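Dihydroorotase (Saccharomyces cerevisiae S288C, PDB 6L0A) catalyses the zinc-dependent, reversible interconversion of N-carbamoyl-L-aspartate and dihydroorotate, a step of de novo pyrimidine biosynthesis. Local coordinates at residues K125-E129 with E130-L134; E158-L161 with P162-K165; I190-I193 with N194-V197; D238-A241 with L242-A246. All coordinates share one frame; numbering follows the deposited sequence.

Contact 1. Residues K125-E129 with E130-L134; sequences KAMQE and ENLVL
M127 meets V133 and L134 where the chain turns from a helix into a strand. Its CG lies beside the backbone N, anti to the carbonyl carbon (chi1 -68°), and the chain bends only at its last torsion (chi3 67°). This bend brings M127 CE to 3.2 Å from V133 O. The same methyl, M127 CE, lies 3.7 Å from L134 CB. At the other end of the side chain, M127 CB lies 4.2 Å from L132 CB. The helix closes with a Schellman motif. N131 takes a positive phi of 59°, which turns the chain back. L132 N then gives a nearly straight bond to M127 O, at 3.1 Å. N131 N bonds to Q128 O at 3.3 Å, from above the carbonyl plane. E130 N bonds to A126 O at 3.1 Å. The E130 side chain folds at its second torsion, and E130 CG passes 3.3 Å from A126 O. Its OE2 reaches helix 82-90, where it is bonded by H86 ND1 and Q90 NE2. The same helix packs beside A126, E130 and L132. Strand 133-136 runs parallel to 175-178, and V133 also bonds through its backbone to R95 and V97 and touches helix 300-312.

Contact 2. Residues E158-L161 with P162-K165; sequences EAFL and PALK
A163 sits against the F160 ring in this helical stretch. A163 CB lies over the centre of the F160 ring, 4.2 Å from the centroid and almost on the ring normal, a CH-pi contact. The ring is placed there by a first torsion that sets CG opposite the backbone N (chi1 -175°). L164 crosses F160 at about a right angle, with L164 CB 4.1 Å from F160 CE2. L161 CD2 and L164 CD2 touch more loosely, at 4.5 Å. F160, L161 and L164 are buried: F160 and L164 reach L136 of strand 133-136, and L161 and L164 reach L178 of strand 175-178. Helix 156-170 is thus the crossover of a beta-alpha-beta unit, as expected of the TIM-barrel fold of this amidohydrolase family. F160 also packs on P114 and F117. Its side chain is about 7 Å from that of H137, a zinc ligand. The outer side is less regular. P162 has no N-H to give, and the helix is kinked there. A163 N also lacks a direct bond to A159 O; water 1 bridges the two, donating to A159 O and accepting from A163 N, both at 2.8 Å. A163 N makes a weak bond to F160 O as well. Regular bonding resumes with L164 N to F160 O, then with K165 N to L161 O at 3.0 Å. On the exposed side the aliphatic part of K165 passes the backbone of L161, with K165 CG 3.7 Å from L161 O.

Contact 3. Residues I190-I193 with N194-V197; sequences IEDI and NKNV
I190 and N194 meet at the C-terminal end of helix 184-193, where N194 is the first residue to leave helical geometry and a type I beta turn runs on to V197. Two hydrogen bonds converge on I190 O. N194 N reaches it at 3.2 Å and N194 ND2 at 2.9 Å, from opposite faces of the carbonyl plane. The side-chain bond is nearly straight (172°), and I190 O lies in the amide plane. The amide can do this because CG is beside the backbone N (chi1 -73°). ND2 also bonds to V205 O, so two carbonyls fix the rotation of this buried group. A leucine here would probably leave I190 O without its side-chain donor and V205 O without this partner, weakening the tie to strand 205-209. K195 N adds a bond to D192 O from above its plane. In van der Waals contact, I190 lies alongside N194, with I190 CG2 3.8 Å from N194 ND2, and I190 also packs on A207 and F253. At the surface the charges of D192 and K195 stay apart, with D192 OD2 5.8 Å from K195 NZ. Water 2 links the helix end to the turn, donating to I193 O at 3.1 Å and accepting from N196 N at 2.7 Å.

Contact 4. Residues D238-A241 with L242-A246; sequences DKKA and LVKAA
L242 N donates to D238 O at 2.9 Å, almost in line with the C=O bond. Three more bonds of the same i to i+4 kind follow. V243 N reaches K239 O at 3.0 Å, K244 N reaches K240 O, and A245 N reaches A241 O. All four are close to straight, so the backbone here is regular. The charged ends of the first two residues are held elsewhere. D238 OD1 accepts from E184 N and so ties the helix to the start of helix 184-193, D238 OD2 holds L235 N just before the helix, and K239 NZ donates to F215 O in a loop. Helix 236-246 precedes strand 253-255 of the parallel sheet, within the barrel fold of the metallo-dependent hydrolases. Across the turn, side-chain carbons meet mostly backbone carbonyls. L242 CG lies 3.3 Å from D238 O, because the first torsion (chi1 -56°) puts CG next to the backbone N. Beyond CG the L242 side chain is buried against I187 and L209. It comes within about 8 Å of the side chain of H180, a zinc ligand. V243 turns back over the preceding turn, with V243 CG2 3.5 Å from K239 O. A245 CB sits 3.5 Å from A241 O. On the exposed face K240 reaches along the helix toward K244, with K240 NZ 4.2 Å from K244 CD. The two ammonium groups stay apart, with K240 NZ 5.5 Å from K244 NZ.

All four contacts are local and mix buried with exposed residues. Contacts 2 and 4 lie within helices 156-170 and 236-246; contacts 1 and 3 lie where helices end. The buried parts are M127 and L132-L134 of contact 1, F160, L161 and L164 of contact 2, I190 and N194 of contact 3, and L242 of contact 4. E129, K165, K195 and K244 are exposed. Contact 3 adds an asparagine side-chain bond to its backbone bonds, whereas contacts 1 and 4 bond across their segments through backbone alone. Contacts 2 and 3 touch directly, L164 CD2 to I190 CD1 at 4.0 Å. Contacts 1 and 4 are the most distant pair, with centres 30 Å apart. Strand 133-136 carries part of contact 1 and packs against contact 2.

Contact 1. Residues K125-E129 with E130-L134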
ATOM      1  N   LYS C 125      23.016  17.581 -22.837  1.00 23.72           N
ATOM      2  CA  LYS C 125      24.184  18.368 -23.214  1.00 24.07           C
ATOM      3  C   LYS C 125      23.859  19.856 -23.221  1.00 19.34           C
ATOM      4  O   LYS C 125      24.640  20.673 -22.717  1.00 21.06           O
ATOM      5  CB  LYS C 125      24.706  17.914 -24.584  1.00 29.09           C
ATOM      6  CG  LYS C 125      26.133  18.380 -24.944  1.00 34.85           C
ATOM      7  CD  LYS C 125      27.128  18.325 -23.762  1.00 39.23           C
ATOM      8  CE  LYS C 125      27.342  16.923 -23.164  1.00 38.27           C
ATOM      9  NZ  LYS C 125      27.980  15.908 -24.059  1.00 42.98           N
ATOM     10  N   ALA C 126      22.695  20.224 -23.763  1.00 21.35           N
ATOM     11  CA  ALA C 126      22.288  21.629 -23.758  1.00 22.75           C
ATOM     12  C   ALA C 126      22.058  22.130 -22.336  1.00 23.97           C
ATOM     13  O   ALA C 126      22.505  23.225 -21.972  1.00 19.41           O
ATOM     14  CB  ALA C 126      21.032  21.811 -24.615  1.00 21.45           C
ATOM     15  N   MET C 127      21.377  21.332 -21.506  1.00 20.21           N
ATOM     16  CA  MET C 127      21.203  21.714 -20.106  1.00 19.66           C
ATOM     17  C   MET C 127      22.540  21.937 -19.416  1.00 21.44           C
ATOM     18  O   MET C 127      22.700  22.894 -18.645  1.00 21.34           O
ATOM     19  CB  MET C 127      20.406  20.641 -19.361  1.00 12.91           C
ATOM     20  CG  MET C 127      18.971  20.545 -19.813  1.00 15.19           C
ATOM     21  SD  MET C 127      18.128  19.183 -18.989  1.00 18.47           S
ATOM     22  CE  MET C 127      18.150  19.828 -17.311  1.00 18.63           C
ATOM     23  N   GLN C 128      23.502  21.038 -19.648  1.00 21.46           N
ATOM     24  CA  GLN C 128      24.806  21.154 -18.997  1.00 19.25           C
ATOM     25  C   GLN C 128      25.492  22.460 -19.385  1.00 22.15           C
ATOM     26  O   GLN C 128      26.049  23.163 -18.531  1.00 25.41           O
ATOM     27  CB  GLN C 128      25.676  19.948 -19.363  1.00 21.51           C
ATOM     28  CG  GLN C 128      27.007  19.862 -18.615  1.00 23.41           C
ATOM     29  CD  GLN C 128      27.741  18.547 -18.866  1.00 28.90           C
ATOM     30  OE1 GLN C 128      28.115  17.837 -17.922  1.00 31.02           O
ATOM     31  NE2 GLN C 128      27.952  18.216 -20.139  1.00 25.41           N
ATOM     32  N   GLU C 129      25.437  22.810 -20.666  1.00 23.54           N
ATOM     33  CA  GLU C 129      26.050  24.054 -21.116  1.00 25.81           C
ATOM     34  C   GLU C 129      25.363  25.278 -20.519  1.00 27.01           C
ATOM     35  O   GLU C 129      26.001  26.323 -20.354  1.00 25.06           O
ATOM     36  CB  GLU C 129      26.016  24.125 -22.638  1.00 30.46           C
ATOM     37  CG  GLU C 129      26.912  23.117 -23.326  1.00 31.27           C
ATOM     38  CD  GLU C 129      26.613  23.000 -24.807  1.00 36.88           C
ATOM     39  OE1 GLU C 129      25.693  23.700 -25.288  1.00 39.93           O
ATOM     40  OE2 GLU C 129      27.292  22.207 -25.493  1.00 39.33           O
ATOM     41  N   GLU C 130      24.078  25.178 -20.188  1.00 24.29           N
ATOM     42  CA  GLU C 130      23.335  26.325 -19.683  1.00 26.11           C
ATOM     43  C   GLU C 130      23.246  26.350 -18.164  1.00 27.81           C
ATOM     44  O   GLU C 130      22.596  27.243 -17.610  1.00 23.88           O
ATOM     45  CB  GLU C 130      21.925  26.357 -20.289  1.00 24.31           C
ATOM     46  CG  GLU C 130      21.872  26.500 -21.811  1.00 25.33           C
ATOM     47  CD  GLU C 130      22.204  27.909 -22.303  1.00 31.35           C
ATOM     48  OE1 GLU C 130      22.465  28.808 -21.468  1.00 30.12           O
ATOM     49  OE2 GLU C 130      22.205  28.112 -23.537  1.00 27.44           O
ATOM     50  N   ASN C 131      23.890  25.396 -17.481  1.00 27.64           N
ATOM     51  CA  ASN C 131      23.885  25.313 -16.021  1.00 24.62           C
ATOM     52  C   ASN C 131      22.464  25.174 -15.473  1.00 24.37           C
ATOM     53  O   ASN C 131      22.115  25.764 -14.448  1.00 24.27           O
ATOM     54  CB  ASN C 131      24.600  26.510 -15.384  1.00 28.46           C
ATOM     55  CG  ASN C 131      25.053  26.223 -13.952  1.00 39.73           C
ATOM     56  OD1 ASN C 131      25.157  25.060 -13.540  1.00 38.90           O
ATOM     57  ND2 ASN C 131      25.318  27.281 -13.185  1.00 39.23           N
ATOM     58  N   LEU C 132      21.642  24.390 -16.161  1.00 21.37           N
ATOM     59  CA  LEU C 132      20.295  24.070 -15.712  1.00 21.52           C
ATOM     60  C   LEU C 132      20.320  22.781 -14.896  1.00 20.23           C
ATOM     61  O   LEU C 132      21.203  21.936 -15.061  1.00 23.13           O
ATOM     62  CB  LEU C 132      19.346  23.913 -16.901  1.00 17.11           C
ATOM     63  CG  LEU C 132      19.042  25.123 -17.799  1.00 20.26           C
ATOM     64  CD1 LEU C 132      18.238  24.701 -19.014  1.00 19.55           C
ATOM     65  CD2 LEU C 132      18.280  26.208 -17.017  1.00 21.38           C
ATOM     66  N   VAL C 133      19.325  22.631 -14.009  1.00 17.42           N
ATOM     67  CA  VAL C 133      19.260  21.482 -13.106  1.00 19.18           C
ATOM     68  C   VAL C 133      18.421  20.397 -13.760  1.00 16.79           C
ATOM     69  O   VAL C 133      17.371  20.684 -14.329  1.00 13.91           O
ATOM     70  CB  VAL C 133      18.668  21.894 -11.744  1.00 16.39           C
ATOM     71  CG1 VAL C 133      18.431  20.662 -10.867  1.00 15.99           C
ATOM     72  CG2 VAL C 133      19.570  22.916 -11.048  1.00 17.79           C
ATOM     73  N   LEU C 134      18.880  19.148 -13.701  1.00 13.51           N
ATOM     74  CA  LEU C 134      18.082  18.024 -14.180  1.00 14.00           C
ATOM     75  C   LEU C 134      17.454  17.364 -12.957  1.00 12.99           C
ATOM     76  O   LEU C 134      18.167  16.809 -12.121  1.00 12.15           O
ATOM     77  CB  LEU C 134      18.934  17.032 -14.971  1.00 13.93           C
ATOM     78  CG  LEU C 134      18.233  15.722 -15.339  1.00 13.86           C
ATOM     79  CD1 LEU C 134      17.046  15.983 -16.270  1.00 13.97           C
ATOM     80  CD2 LEU C 134      19.223  14.730 -15.964  1.00 15.82           C
TER

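Contact 2. Residues E158-L161 with P162-K165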
ATOM      1  N   GLU C 158      15.382   1.945  -5.903  1.00 13.97           N
ATOM      2  CA  GLU C 158      16.677   1.263  -5.917  1.00 16.07           C
ATOM      3  C   GLU C 158      17.063   0.842  -7.331  1.00 17.53           C
ATOM      4  O   GLU C 158      18.229   0.982  -7.732  1.00 18.31           O
ATOM      5  CB  GLU C 158      16.628   0.051  -4.993  1.00 19.08           C
ATOM      6  CG  GLU C 158      17.944  -0.676  -4.816  1.00 23.11           C
ATOM      7  CD  GLU C 158      17.801  -1.822  -3.830  1.00 38.06           C
ATOM      8  OE1 GLU C 158      17.673  -2.984  -4.273  1.00 44.14           O
ATOM      9  OE2 GLU C 158      17.777  -1.552  -2.610  1.00 36.89           O
ATOM     10  N   ALA C 159      16.093   0.349  -8.109  1.00 14.50           N
ATOM     11  CA  ALA C 159      16.367  -0.087  -9.478  1.00 14.94           C
ATOM     12  C   ALA C 159      16.810   1.066 -10.376  1.00 17.76           C
ATOM     13  O   ALA C 159      17.489   0.832 -11.378  1.00 16.96           O
ATOM     14  CB  ALA C 159      15.135  -0.757 -10.077  1.00 17.09           C
ATOM     15  N   PHE C 160      16.430   2.297 -10.038  1.00 15.36           N
ATOM     16  CA  PHE C 160      16.801   3.475 -10.811  1.00 16.17           C
ATOM     17  C   PHE C 160      18.228   3.941 -10.540  1.00 16.75           C
ATOM     18  O   PHE C 160      18.788   4.687 -11.355  1.00 15.40           O
ATOM     19  CB  PHE C 160      15.830   4.619 -10.489  1.00 12.58           C
ATOM     20  CG  PHE C 160      16.039   5.854 -11.319  1.00 12.61           C
ATOM     21  CD1 PHE C 160      15.381   6.001 -12.539  1.00 16.73           C
ATOM     22  CD2 PHE C 160      16.878   6.873 -10.883  1.00 14.77           C
ATOM     23  CE1 PHE C 160      15.561   7.142 -13.310  1.00 17.99           C
ATOM     24  CE2 PHE C 160      17.073   8.006 -11.654  1.00 12.98           C
ATOM     25  CZ  PHE C 160      16.402   8.143 -12.866  1.00 16.03           C
ATOM     26  N   LEU C 161      18.815   3.543  -9.411  1.00 14.88           N
ATOM     27  CA  LEU C 161      20.091   4.129  -9.010  1.00 17.16           C
ATOM     28  C   LEU C 161      21.210   3.929 -10.034  1.00 18.35           C
ATOM     29  O   LEU C 161      21.993   4.873 -10.234  1.00 22.83           O
ATOM     30  CB  LEU C 161      20.487   3.587  -7.630  1.00 15.93           C
ATOM     31  CG  LEU C 161      19.565   4.022  -6.485  1.00 15.59           C
ATOM     32  CD1 LEU C 161      20.005   3.386  -5.169  1.00 19.13           C
ATOM     33  CD2 LEU C 161      19.544   5.539  -6.364  1.00 17.68           C
ATOM     34  N   PRO C 162      21.342   2.784 -10.716  1.00 18.51           N
ATOM     35  CA  PRO C 162      22.335   2.718 -11.810  1.00 21.69           C
ATOM     36  C   PRO C 162      22.132   3.784 -12.878  1.00 22.27           C
ATOM     37  O   PRO C 162      23.118   4.337 -13.386  1.00 21.94           O
ATOM     38  CB  PRO C 162      22.139   1.307 -12.377  1.00 22.46           C
ATOM     39  CG  PRO C 162      21.608   0.512 -11.229  1.00 27.56           C
ATOM     40  CD  PRO C 162      20.730   1.465 -10.453  1.00 21.30           C
ATOM     41  N   ALA C 163      20.878   4.092 -13.230  1.00 18.50           N
ATOM     42  CA  ALA C 163      20.621   5.138 -14.218  1.00 18.15           C
ATOM     43  C   ALA C 163      21.130   6.489 -13.735  1.00 18.82           C
ATOM     44  O   ALA C 163      21.726   7.249 -14.509  1.00 19.57           O
ATOM     45  CB  ALA C 163      19.127   5.218 -14.538  1.00 19.04           C
ATOM     46  N   LEU C 164      20.896   6.808 -12.457  1.00 19.12           N
ATOM     47  CA  LEU C 164      21.422   8.045 -11.884  1.00 19.83           C
ATOM     48  C   LEU C 164      22.939   8.104 -12.013  1.00 25.69           C
ATOM     49  O   LEU C 164      23.505   9.132 -12.410  1.00 20.77           O
ATOM     50  CB  LEU C 164      21.017   8.156 -10.413  1.00 18.29           C
ATOM     51  CG  LEU C 164      21.603   9.333  -9.638  1.00 18.18           C
ATOM     52  CD1 LEU C 164      21.174  10.663 -10.286  1.00 18.74           C
ATOM     53  CD2 LEU C 164      21.204   9.276  -8.162  1.00 20.90           C
ATOM     54  N   LYS C 165      23.618   7.012 -11.659  1.00 22.96           N
ATOM     55  CA  LYS C 165      25.077   7.036 -11.689  1.00 23.54           C
ATOM     56  C   LYS C 165      25.592   7.201 -13.115  1.00 21.48           C
ATOM     57  O   LYS C 165      26.560   7.932 -13.348  1.00 24.37           O
ATOM     58  CB  LYS C 165      25.637   5.766 -11.045  1.00 23.33           C
ATOM     59  CG  LYS C 165      25.543   5.757  -9.521  1.00 28.54           C
ATOM     60  CD  LYS C 165      26.128   4.461  -8.965  1.00 34.33           C
ATOM     61  CE  LYS C 165      25.266   3.867  -7.869  1.00 39.06           C
ATOM     62  NZ  LYS C 165      25.817   2.556  -7.402  1.00 41.63           N
TER
HETATM   63  O   HOH W   1      18.884   2.179 -13.329  1.00 25.97           O

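Contact 3. Residues I190-I193 with N194-V197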
ATOM      1  N   ILE C 190      23.536   8.694  -2.757  1.00 19.92           N
ATOM      2  CA  ILE C 190      23.795  10.135  -2.735  1.00 20.36           C
ATOM      3  C   ILE C 190      24.994  10.440  -1.844  1.00 22.55           C
ATOM      4  O   ILE C 190      25.824  11.299  -2.162  1.00 24.30           O
ATOM      5  CB  ILE C 190      22.545  10.909  -2.275  1.00 19.02           C
ATOM      6  CG1 ILE C 190      21.375  10.645  -3.226  1.00 16.65           C
ATOM      7  CG2 ILE C 190      22.833  12.418  -2.174  1.00 18.54           C
ATOM      8  CD1 ILE C 190      21.631  11.126  -4.639  1.00 20.28           C
ATOM      9  N   GLU C 191      25.106   9.735  -0.716  1.00 19.65           N
ATOM     10  CA  GLU C 191      26.224   9.977   0.190  1.00 25.31           C
ATOM     11  C   GLU C 191      27.549   9.617  -0.469  1.00 29.48           C
ATOM     12  O   GLU C 191      28.537  10.354  -0.351  1.00 30.94           O
ATOM     13  CB  GLU C 191      26.020   9.193   1.485  1.00 27.37           C
ATOM     14  CG  GLU C 191      25.200   9.949   2.531  1.00 32.71           C
ATOM     15  CD  GLU C 191      25.052   9.170   3.819  1.00 36.76           C
ATOM     16  OE1 GLU C 191      25.135   7.923   3.771  1.00 40.87           O
ATOM     17  OE2 GLU C 191      24.847   9.802   4.876  1.00 43.75           O
ATOM     18  N   ASP C 192      27.577   8.516  -1.214  1.00 25.03           N
ATOM     19  CA  ASP C 192      28.819   8.076  -1.826  1.00 32.40           C
ATOM     20  C   ASP C 192      29.197   8.903  -3.051  1.00 31.22           C
ATOM     21  O   ASP C 192      30.384   9.147  -3.285  1.00 30.37           O
ATOM     22  CB  ASP C 192      28.722   6.595  -2.166  1.00 34.98           C
ATOM     23  CG  ASP C 192      28.700   5.751  -0.931  1.00 42.67           C
ATOM     24  OD1 ASP C 192      28.154   4.629  -0.978  1.00 42.59           O
ATOM     25  OD2 ASP C 192      29.211   6.237   0.112  1.00 51.70           O
ATOM     26  N   ILE C 193      28.217   9.364  -3.833  1.00 25.11           N
ATOM     27  CA  ILE C 193      28.509  10.323  -4.893  1.00 24.60           C
ATOM     28  C   ILE C 193      29.159  11.572  -4.306  1.00 28.17           C
ATOM     29  O   ILE C 193      30.020  12.191  -4.942  1.00 29.77           O
ATOM     30  CB  ILE C 193      27.214  10.657  -5.666  1.00 24.99           C
ATOM     31  CG1 ILE C 193      26.743   9.431  -6.452  1.00 20.92           C
ATOM     32  CG2 ILE C 193      27.406  11.839  -6.595  1.00 21.77           C
ATOM     33  CD1 ILE C 193      25.462   9.681  -7.268  1.00 22.80           C
ATOM     34  N   ASN C 194      28.782  11.943  -3.085  1.00 24.43           N
ATOM     35  CA  ASN C 194      29.301  13.131  -2.433  1.00 28.97           C
ATOM     36  C   ASN C 194      30.387  12.805  -1.410  1.00 29.40           C
ATOM     37  O   ASN C 194      30.561  13.543  -0.433  1.00 29.36           O
ATOM     38  CB  ASN C 194      28.149  13.900  -1.776  1.00 24.23           C
ATOM     39  CG  ASN C 194      27.281  14.599  -2.797  1.00 26.52           C
ATOM     40  OD1 ASN C 194      27.593  15.703  -3.231  1.00 26.13           O
ATOM     41  ND2 ASN C 194      26.189  13.949  -3.202  1.00 23.70           N
ATOM     42  N   LYS C 195      31.122  11.717  -1.621  1.00 32.43           N
ATOM     43  CA  LYS C 195      32.189  11.314  -0.695  1.00 33.27           C
ATOM     44  C   LYS C 195      33.246  12.392  -0.510  1.00 35.71           C
ATOM     45  O   LYS C 195      33.716  12.595   0.623  1.00 38.91           O
ATOM     46  CB  LYS C 195      32.867  10.034  -1.207  1.00 34.64           C
ATOM     47  CG  LYS C 195      32.217   8.731  -0.790  1.00 49.07           C
ATOM     48  CD  LYS C 195      33.110   7.556  -1.144  1.00 44.17           C
ATOM     49  CE  LYS C 195      34.010   7.189   0.029  1.00 50.89           C
ATOM     50  NZ  LYS C 195      34.951   6.074  -0.287  1.00 47.84           N
ATOM     51  N   ASN C 196      33.616  13.096  -1.585  1.00 42.96           N
ATOM     52  CA  ASN C 196      34.747  14.010  -1.589  1.00 43.20           C
ATOM     53  C   ASN C 196      34.326  15.477  -1.596  1.00 45.95           C
ATOM     54  O   ASN C 196      35.075  16.328  -2.087  1.00 47.44           O
ATOM     55  CB  ASN C 196      35.643  13.724  -2.793  1.00 42.43           C
ATOM     56  CG  ASN C 196      36.312  12.362  -2.730  1.00 43.34           C
ATOM     57  OD1 ASN C 196      36.670  11.880  -1.657  1.00 45.92           O
ATOM     58  ND2 ASN C 196      36.467  11.723  -3.889  1.00 45.40           N
ATOM     59  N   VAL C 197      33.149  15.796  -1.054  1.00 42.49           N
ATOM     60  CA  VAL C 197      32.588  17.143  -1.114  1.00 42.33           C
ATOM     61  C   VAL C 197      32.899  17.875   0.186  1.00 43.45           C
ATOM     62  O   VAL C 197      32.547  17.401   1.275  1.00 48.32           O
ATOM     63  CB  VAL C 197      31.074  17.103  -1.374  1.00 40.19           C
ATOM     64  CG1 VAL C 197      30.432  18.429  -1.002  1.00 41.59           C
ATOM     65  CG2 VAL C 197      30.805  16.773  -2.832  1.00 34.27           C
TER
HETATM   66  O   HOH W   2      32.618  13.561  -4.067  1.00 37.49           O

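Contact 4. Residues D238-A241 with L242-A246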
ATOM      1  N   ASP C 238      14.023   2.436   6.086  1.00 17.92           N
ATOM      2  CA  ASP C 238      14.149   3.522   5.123  1.00 15.56           C
ATOM      3  C   ASP C 238      13.830   4.863   5.766  1.00 16.36           C
ATOM      4  O   ASP C 238      14.602   5.820   5.643  1.00 18.69           O
ATOM      5  CB  ASP C 238      13.229   3.260   3.932  1.00 14.84           C
ATOM      6  CG  ASP C 238      13.549   1.968   3.247  1.00 16.06           C
ATOM      7  OD1 ASP C 238      14.707   1.835   2.800  1.00 18.45           O
ATOM      8  OD2 ASP C 238      12.653   1.089   3.151  1.00 16.63           O
ATOM      9  N   LYS C 239      12.695   4.959   6.464  1.00 16.11           N
ATOM     10  CA  LYS C 239      12.370   6.218   7.118  1.00 18.42           C
ATOM     11  C   LYS C 239      13.479   6.640   8.079  1.00 21.19           C
ATOM     12  O   LYS C 239      13.788   7.836   8.187  1.00 16.99           O
ATOM     13  CB  LYS C 239      11.033   6.120   7.850  1.00 17.29           C
ATOM     14  CG  LYS C 239      10.677   7.406   8.578  1.00 18.66           C
ATOM     15  CD  LYS C 239       9.287   7.353   9.190  1.00 22.15           C
ATOM     16  CE  LYS C 239       9.351   6.889  10.631  1.00 31.78           C
ATOM     17  NZ  LYS C 239       8.082   7.210  11.334  1.00 34.22           N
ATOM     18  N   LYS C 240      14.096   5.670   8.776  1.00 17.48           N
ATOM     19  CA  LYS C 240      15.219   5.979   9.663  1.00 22.26           C
ATOM     20  C   LYS C 240      16.354   6.642   8.899  1.00 19.96           C
ATOM     21  O   LYS C 240      16.930   7.632   9.368  1.00 20.74           O
ATOM     22  CB  LYS C 240      15.722   4.706  10.362  1.00 22.44           C
ATOM     23  CG  LYS C 240      17.236   4.698  10.735  1.00 27.08           C
ATOM     24  CD  LYS C 240      17.505   3.912  12.031  1.00 36.25           C
ATOM     25  CE  LYS C 240      18.917   3.284  12.121  1.00 28.33           C
ATOM     26  NZ  LYS C 240      20.005   3.986  11.361  1.00 35.28           N
ATOM     27  N   ALA C 241      16.703   6.096   7.724  1.00 17.66           N
ATOM     28  CA  ALA C 241      17.775   6.671   6.923  1.00 17.43           C
ATOM     29  C   ALA C 241      17.407   8.065   6.432  1.00 20.54           C
ATOM     30  O   ALA C 241      18.262   8.957   6.401  1.00 18.00           O
ATOM     31  CB  ALA C 241      18.106   5.759   5.738  1.00 16.44           C
ATOM     32  N   LEU C 242      16.140   8.274   6.036  1.00 16.96           N
ATOM     33  CA  LEU C 242      15.736   9.584   5.527  1.00 16.80           C
ATOM     34  C   LEU C 242      15.803  10.650   6.611  1.00 19.01           C
ATOM     35  O   LEU C 242      16.247  11.772   6.355  1.00 20.03           O
ATOM     36  CB  LEU C 242      14.316   9.534   4.958  1.00 15.29           C
ATOM     37  CG  LEU C 242      14.042   8.508   3.861  1.00 14.12           C
ATOM     38  CD1 LEU C 242      12.572   8.526   3.484  1.00 11.93           C
ATOM     39  CD2 LEU C 242      14.881   8.795   2.627  1.00 13.93           C
ATOM     40  N   VAL C 243      15.307  10.339   7.811  1.00 20.07           N
ATOM     41  CA  VAL C 243      15.318  11.332   8.879  1.00 19.78           C
ATOM     42  C   VAL C 243      16.753  11.679   9.257  1.00 18.19           C
ATOM     43  O   VAL C 243      17.084  12.855   9.457  1.00 23.22           O
ATOM     44  CB  VAL C 243      14.494  10.836  10.084  1.00 19.36           C
ATOM     45  CG1 VAL C 243      14.764  11.694  11.304  1.00 17.89           C
ATOM     46  CG2 VAL C 243      12.994  10.875   9.748  1.00 19.06           C
ATOM     47  N   LYS C 244      17.643  10.676   9.300  1.00 21.47           N
ATOM     48  CA  LYS C 244      19.042  10.944   9.631  1.00 24.51           C
ATOM     49  C   LYS C 244      19.709  11.798   8.559  1.00 25.74           C
ATOM     50  O   LYS C 244      20.523  12.678   8.872  1.00 23.55           O
ATOM     51  CB  LYS C 244      19.817   9.637   9.831  1.00 25.06           C
ATOM     52  CG  LYS C 244      19.736   9.072  11.254  1.00 32.60           C
ATOM     53  CD  LYS C 244      20.893   8.111  11.561  1.00 39.36           C
ATOM     54  CE  LYS C 244      21.851   8.694  12.600  1.00 41.25           C
ATOM     55  NZ  LYS C 244      21.289   8.686  13.986  1.00 48.88           N
ATOM     56  N   ALA C 245      19.388  11.545   7.287  1.00 21.34           N
ATOM     57  CA  ALA C 245      19.913  12.389   6.218  1.00 19.94           C
ATOM     58  C   ALA C 245      19.388  13.813   6.341  1.00 19.82           C
ATOM     59  O   ALA C 245      20.147  14.778   6.171  1.00 22.13           O
ATOM     60  CB  ALA C 245      19.556  11.795   4.849  1.00 19.10           C
ATOM     61  N   ALA C 246      18.101  13.971   6.662  1.00 17.52           N
ATOM     62  CA  ALA C 246      17.499  15.302   6.656  1.00 17.80           C
ATOM     63  C   ALA C 246      18.106  16.198   7.727  1.00 23.21           C
ATOM     64  O   ALA C 246      18.232  17.414   7.533  1.00 19.58           O
ATOM     65  CB  ALA C 246      15.992  15.208   6.853  1.00 17.89           C
TER